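Local coordinates for protein arylamine n-acetyltransferase (Mycobacterium smegmatis, PDB 1W5R) that is an engineered variant of an enzyme that transfers acetyl groups to arylamines, probably from acetyl-CoA by way of a cysteine thioester, at residues Q111-L116 with L128-F133. The protein carries 1 engineered substitution. Residues are numbered along the deposited sequence; the frame is centred on the assembly and turned at random.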
loop_
_atom_site.group_PDB
_atom_site.type_symbol
_atom_site.label_atom_id
_atom_site.label_comp_id
_atom_site.label_asym_id
_atom_site.label_seq_id
_atom_site.Cartn_x
_atom_site.Cartn_y
_atom_site.Cartn_z
ATOM N N GLN A 111 0.146 -21.992 26.161
ATOM C CA GLN A 111 -1.135 -21.311 26.227
ATOM C C GLN A 111 -0.825 -19.820 26.330
ATOM O O GLN A 111 -0.376 -19.331 27.372
ATOM C CB GLN A 111 -1.957 -21.773 27.432
ATOM C CG GLN A 111 -2.425 -23.218 27.347
ATOM C CD GLN A 111 -3.161 -23.612 28.599
ATOM O OE1 GLN A 111 -4.150 -22.969 28.980
ATOM N NE2 GLN A 111 -2.685 -24.663 29.260
ATOM N N THR A 112 -1.035 -19.106 25.220
ATOM C CA THR A 112 -0.708 -17.677 25.159
ATOM C C THR A 112 -1.886 -16.822 24.700
ATOM O O THR A 112 -1.752 -15.606 24.521
ATOM C CB THR A 112 0.449 -17.403 24.199
ATOM O OG1 THR A 112 0.028 -17.715 22.869
ATOM C CG2 THR A 112 1.692 -18.205 24.561
ATOM N N HIS A 113 -3.035 -17.456 24.487
ATOM C CA HIS A 113 -4.212 -16.721 24.026
ATOM C C HIS A 113 -5.350 -16.831 25.031
ATOM O O HIS A 113 -5.386 -17.762 25.860
ATOM C CB HIS A 113 -4.643 -17.210 22.638
ATOM C CG HIS A 113 -5.583 -16.282 21.923
ATOM N ND1 HIS A 113 -5.586 -14.917 22.121
ATOM C CD2 HIS A 113 -6.519 -16.521 20.971
ATOM C CE1 HIS A 113 -6.507 -14.361 21.351
ATOM N NE2 HIS A 113 -7.089 -15.315 20.644
ATOM N N ASN A 114 -6.273 -15.881 24.949
ATOM C CA ASN A 114 -7.427 -15.790 25.846
ATOM C C ASN A 114 -8.578 -15.337 24.963
ATOM O O ASN A 114 -8.437 -14.354 24.227
ATOM C CB ASN A 114 -7.109 -14.772 26.960
ATOM C CG ASN A 114 -8.315 -14.362 27.822
ATOM O OD1 ASN A 114 -8.376 -13.212 28.255
ATOM N ND2 ASN A 114 -9.244 -15.287 28.096
ATOM N N VAL A 115 -9.685 -16.090 24.997
ATOM C CA VAL A 115 -10.884 -15.760 24.226
ATOM C C VAL A 115 -12.116 -15.889 25.133
ATOM O O VAL A 115 -11.991 -16.324 26.289
ATOM C CB VAL A 115 -11.046 -16.631 22.943
ATOM C CG1 VAL A 115 -9.844 -16.453 22.035
ATOM C CG2 VAL A 115 -11.272 -18.120 23.278
ATOM N N LEU A 116 -13.286 -15.502 24.622
ATOM C CA LEU A 116 -14.509 -15.537 25.432
ATOM C C LEU A 116 -15.505 -16.531 24.875
ATOM O O LEU A 116 -15.637 -16.663 23.651
ATOM C CB LEU A 116 -15.173 -14.165 25.476
ATOM C CG LEU A 116 -14.271 -13.020 25.941
ATOM C CD1 LEU A 116 -15.034 -11.699 25.827
ATOM C CD2 LEU A 116 -13.764 -13.270 27.372
ATOM N N LEU A 128 -18.383 -17.863 20.401
ATOM C CA LEU A 128 -16.974 -17.475 20.502
ATOM C C LEU A 128 -16.833 -15.998 20.186
ATOM O O LEU A 128 -17.321 -15.516 19.158
ATOM C CB LEU A 128 -16.113 -18.309 19.555
ATOM C CG LEU A 128 -14.616 -17.950 19.545
ATOM C CD1 LEU A 128 -13.972 -18.156 20.914
ATOM C CD2 LEU A 128 -13.914 -18.728 18.456
ATOM N N VAL A 129 -16.171 -15.274 21.087
ATOM C CA VAL A 129 -15.912 -13.851 20.890
ATOM C C VAL A 129 -14.420 -13.641 21.112
ATOM O O VAL A 129 -13.867 -14.078 22.122
ATOM C CB VAL A 129 -16.751 -12.982 21.861
ATOM C CG1 VAL A 129 -16.370 -11.526 21.728
ATOM C CG2 VAL A 129 -18.250 -13.175 21.558
ATOM N N ASP A 130 -13.771 -12.996 20.148
ATOM C CA ASP A 130 -12.331 -12.775 20.254
ATOM C C ASP A 130 -12.002 -11.494 19.526
ATOM O O ASP A 130 -12.005 -11.457 18.304
ATOM C CB ASP A 130 -11.579 -13.963 19.644
ATOM C CG ASP A 130 -10.057 -13.785 19.650
ATOM O OD1 ASP A 130 -9.544 -12.841 20.297
ATOM O OD2 ASP A 130 -9.376 -14.627 19.009
ATOM N N VAL A 131 -11.764 -10.438 20.289
ATOM C CA VAL A 131 -11.376 -9.154 19.712
ATOM C C VAL A 131 -9.891 -8.865 19.984
ATOM O O VAL A 131 -9.426 -7.735 19.803
ATOM C CB VAL A 131 -12.275 -7.993 20.204
ATOM C CG1 VAL A 131 -13.736 -8.223 19.771
ATOM C CG2 VAL A 131 -12.172 -7.828 21.730
ATOM N N GLY A 132 -9.164 -9.894 20.417
ATOM C CA GLY A 132 -7.795 -9.712 20.887
ATOM C C GLY A 132 -6.688 -10.415 20.131
ATOM O O GLY A 132 -5.531 -10.399 20.585
ATOM N N PHE A 133 -7.006 -11.019 18.981
ATOM C CA PHE A 133 -6.001 -11.816 18.257
ATOM C C PHE A 133 -5.126 -10.951 17.336
ATOM O O PHE A 133 -4.142 -11.445 16.781
ATOM C CB PHE A 133 -6.682 -12.923 17.443
ATOM C CG PHE A 133 -5.728 -13.953 16.895
ATOM C CD1 PHE A 133 -4.968 -14.760 17.753
ATOM C CD2 PHE A 133 -5.596 -14.127 15.516
ATOM C CE1 PHE A 133 -4.074 -15.715 17.235
ATOM C CE2 PHE A 133 -4.719 -15.091 14.998
ATOM C CZ PHE A 133 -3.959 -15.876 15.860
#
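His113 and Asp130 meet tip to tip where the antiparallel hairpin of strands 111-119 and 127-129 splays apart, a pairing consistent with the His and Asp of the Cys-His-Asp triad known in arylamine N-acetyltransferases, whose fold resembles that of the papain-like peptidases. His113 NE2 donates to Asp130 OD2 at 2.9 Å, with an N-H...O angle of 167°. The acceptor lies in the imidazole plane, whereas the donor stands above the carboxylate plane, the two planes being 52° apart. CG of the histidine lies anti to the backbone N (chi1 -164°), beside the carbonyl carbon.

A carboxylate suits this buried place because its two oxygens can serve different partners. While OD2 takes the histidine, OD1 accepts from Gly132 N at 3.0 Å, closing an Asx turn just after the strand ends. Asn77 ND2 also donates to OD1, and Tyr180 OH makes a weak hydrogen bond to OD2; the stronger bonds to both oxygens would hold the carboxylate's rotation.

Farther along the hairpin, Leu116 and Val129 form an antiparallel hydrogen-bonded pair: Leu116 N to Val129 O is 2.9 Å, and the return bond from Val129 N to Leu116 O is 3.0 Å. Their CB atoms, 4.1 Å apart, lie on one face of the sheet, where Val129 packs on Leu80 of helix 73-87; branched aliphatic residues suit this buried place between sheet and helix. Beside this pair, Val115 CG2 touches Leu128 CD1 at 3.6 Å, while Val115 CG1 lies against the Asp130 carboxylate.

Aromatic packing completes the contact. Tyr180 meets the histidine edge-to-face, and the Phe133 side chain crosses that of His113 at about a right angle, its ring plane oblique to the imidazole, with Phe133 CD1 over one imidazole face, toward the rim, 3.6 Å from His113 NE2.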